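Local atomic coordinates of NanS-p (Escherichia phage vB_EcoP_24B, PDB entry 6YP6), a protein that probably binds carbohydrates as part of a carbohydrate esterase carried by Shiga toxin-encoding phages. Residues A[147-150]-A[151-155]. Numbering follows the deposited sequence.
Sequences AFDN and EWHTL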
ATOM      1  N   ALA A 147     -12.538   8.917 -11.898  1.00  9.61           N
ATOM      2  CA  ALA A 147     -11.770   9.939 -12.589  1.00  9.76           C
ATOM      3  C   ALA A 147     -10.725  10.515 -11.644  1.00  8.93           C
ATOM      4  O   ALA A 147     -11.010  10.829 -10.490  1.00  9.67           O
ATOM      5  CB  ALA A 147     -12.707  11.037 -13.076  1.00 11.10           C
ATOM      6  N   PHE A 148      -9.510  10.673 -12.153  1.00  8.96           N
ATOM      7  CA  PHE A 148      -8.424  11.175 -11.330  1.00  9.08           C
ATOM      8  C   PHE A 148      -8.747  12.554 -10.772  1.00  8.89           C
ATOM      9  O   PHE A 148      -9.297  13.414 -11.464  1.00  9.49           O
ATOM     10  CB  PHE A 148      -7.150  11.268 -12.163  1.00  9.05           C
ATOM     11  CG  PHE A 148      -5.997  11.868 -11.427  1.00  9.25           C
ATOM     12  CD1 PHE A 148      -5.305  11.131 -10.488  1.00  9.06           C
ATOM     13  CD2 PHE A 148      -5.620  13.177 -11.653  1.00  9.91           C
ATOM     14  CE1 PHE A 148      -4.243  11.679  -9.806  1.00  9.70           C
ATOM     15  CE2 PHE A 148      -4.555  13.728 -10.977  1.00 10.37           C
ATOM     16  CZ  PHE A 148      -3.856  12.980 -10.047  1.00 10.13           C
ATOM     17  N   ASP A 149      -8.367  12.773  -9.517  1.00  8.38           N
ATOM     18  CA  ASP A 149      -8.554  14.053  -8.861  1.00  8.66           C
ATOM     19  C   ASP A 149      -7.459  14.226  -7.816  1.00  8.73           C
ATOM     20  O   ASP A 149      -6.577  13.372  -7.646  1.00  8.79           O
ATOM     21  CB  ASP A 149      -9.971  14.186  -8.286  1.00  9.05           C
ATOM     22  CG  ASP A 149     -10.265  13.233  -7.147  1.00 10.07           C
ATOM     23  OD1 ASP A 149      -9.340  12.845  -6.407  1.00  9.63           O
ATOM     24  OD2 ASP A 149     -11.467  12.903  -6.993  1.00 12.91           O
ATOM     25  N   ASN A 150      -7.505  15.366  -7.136  1.00  8.53           N
ATOM     26  CA  ASN A 150      -6.583  15.686  -6.055  1.00  9.60           C
ATOM     27  C   ASN A 150      -7.302  15.703  -4.699  1.00  9.94           C
ATOM     28  O   ASN A 150      -6.921  16.446  -3.787  1.00 11.66           O
ATOM     29  CB  ASN A 150      -5.840  16.987  -6.359  1.00 11.32           C
ATOM     30  CG  ASN A 150      -4.813  16.866  -7.556  1.00 12.58           C
ATOM     31  OD1 ASN A 150      -4.623  15.817  -8.168  1.00 14.93           O
ATOM     32  ND2 ASN A 150      -4.166  17.971  -7.880  1.00 13.51           N
ATOM     33  N   GLU A 151      -8.326  14.870  -4.542  1.00  9.42           N
ATOM     34  CA  GLU A 151      -9.058  14.740  -3.295  1.00  9.64           C
ATOM     35  C   GLU A 151      -8.461  13.624  -2.442  1.00  8.73           C
ATOM     36  O   GLU A 151      -7.694  12.785  -2.914  1.00  8.87           O
ATOM     37  CB  GLU A 151     -10.530  14.414  -3.574  1.00 11.14           C
ATOM     38  CG  GLU A 151     -11.256  15.453  -4.383  1.00 13.21           C
ATOM     39  CD  GLU A 151     -11.286  16.784  -3.685  1.00 16.13           C
ATOM     40  OE1 GLU A 151     -11.744  16.834  -2.529  1.00 16.97           O
ATOM     41  OE2 GLU A 151     -10.815  17.773  -4.281  1.00 18.13           O
ATOM     42  N   TRP A 152      -8.858  13.597  -1.177  1.00  8.67           N
ATOM     43  CA  TRP A 152      -8.518  12.476  -0.318  1.00  8.58           C
ATOM     44  C   TRP A 152      -9.282  11.222  -0.730  1.00  8.33           C
ATOM     45  O   TRP A 152     -10.458  11.276  -1.115  1.00  9.55           O
ATOM     46  CB  TRP A 152      -8.833  12.814   1.144  1.00  9.11           C
ATOM     47  CG  TRP A 152      -7.869  13.766   1.750  1.00  9.05           C
ATOM     48  CD1 TRP A 152      -8.015  15.110   1.909  1.00  9.76           C
ATOM     49  CD2 TRP A 152      -6.579  13.438   2.266  1.00  8.78           C
ATOM     50  NE1 TRP A 152      -6.887  15.640   2.501  1.00  9.83           N
ATOM     51  CE2 TRP A 152      -5.990  14.629   2.721  1.00  9.32           C
ATOM     52  CE3 TRP A 152      -5.857  12.248   2.375  1.00  8.71           C
ATOM     53  CZ2 TRP A 152      -4.715  14.661   3.280  1.00  9.49           C
ATOM     54  CZ3 TRP A 152      -4.600  12.293   2.923  1.00  8.91           C
ATOM     55  CH2 TRP A 152      -4.039  13.487   3.375  1.00  9.24           C
ATOM     56  N   HIS A 153      -8.604  10.081  -0.589  1.00  7.89           N
ATOM     57  CA  HIS A 153      -9.164   8.764  -0.842  1.00  7.86           C
ATOM     58  C   HIS A 153      -8.719   7.809   0.251  1.00  8.08           C
ATOM     59  O   HIS A 153      -7.701   8.033   0.916  1.00  8.19           O
ATOM     60  CB  HIS A 153      -8.726   8.228  -2.210  1.00  8.14           C
ATOM     61  CG  HIS A 153      -9.227   9.070  -3.328  1.00  8.47           C
ATOM     62  ND1 HIS A 153     -10.513   8.979  -3.803  1.00  9.27           N
ATOM     63  CD2 HIS A 153      -8.650  10.093  -3.997  1.00  8.96           C
ATOM     64  CE1 HIS A 153     -10.698   9.898  -4.735  1.00  9.80           C
ATOM     65  NE2 HIS A 153      -9.575  10.573  -4.885  1.00  9.61           N
ATOM     66  N   THR A 154      -9.473   6.728   0.402  1.00  8.46           N
ATOM     67  CA  THR A 154      -9.087   5.646   1.285  1.00  8.44           C
ATOM     68  C   THR A 154      -9.009   4.346   0.504  1.00  8.33           C
ATOM     69  O   THR A 154      -9.773   4.109  -0.442  1.00  8.53           O
ATOM     70  CB  THR A 154     -10.053   5.492   2.473  1.00  9.26           C
ATOM     71  OG1 THR A 154     -11.366   5.171   1.999  1.00 10.10           O
ATOM     72  CG2 THR A 154     -10.100   6.763   3.288  1.00 10.24           C
ATOM     73  N   LEU A 155      -8.075   3.497   0.919  1.00  8.30           N
ATOM     74  CA  LEU A 155      -7.896   2.193   0.309  1.00  8.23           C
ATOM     75  C   LEU A 155      -7.645   1.199   1.426  1.00  8.20           C
ATOM     76  O   LEU A 155      -6.815   1.458   2.299  1.00  9.60           O
ATOM     77  CB  LEU A 155      -6.703   2.221  -0.653  1.00  8.86           C
ATOM     78  CG  LEU A 155      -6.350   0.900  -1.333  1.00  9.44           C
ATOM     79  CD1 LEU A 155      -7.495   0.394  -2.180  1.00  9.92           C
ATOM     80  CD2 LEU A 155      -5.092   1.072  -2.193  1.00  9.87           C
TER
HETATM   81  O   HOH W   1      -6.176  12.106  -5.093  1.00  8.20           O
HETATM   82  O   HOH W   2      -9.631  17.439  -7.060  1.00 21.67           O
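From D149 to H153 the chain leaves an extended loop, bends at N150 and is extended again from E151 as it enters strand 152-159. D149 closes this turn with its side chain: CG lies between the backbone N and the carbonyl carbon (chi1 67°). D149 OD1 accepts a hydrogen bond from E151 N (2.9 Å), an Asx turn, with the donor well above the carboxylate plane. H153 NE2 donates to D149 OD1 (2.7 Å), on its syn side and nearly straight (167°). The carboxylate and imidazole are nearly coplanar, 13° apart, with D149 OD1 at the edge of the ring. Two donors thus grip OD1, one near the carboxylate plane and one well above it, which should limit the carboxylate's rotation. The bent E151 side chain crosses that of D149; E151 CG lies 3.7 Å from D149 OD2. One water donates to D149 O and E151 O; another joins N150 N to E151 OE2. ND1 of H153 is hydrogen-bonded to D172, so the ring is held at both nitrogens between two carboxylates, while F145 packs against it. The turn carries the chain from strand 140-147, at the edge of one antiparallel sheet, into the other sheet, where strand 152-159 pairs antiparallel with strands 71-79 and 166-171.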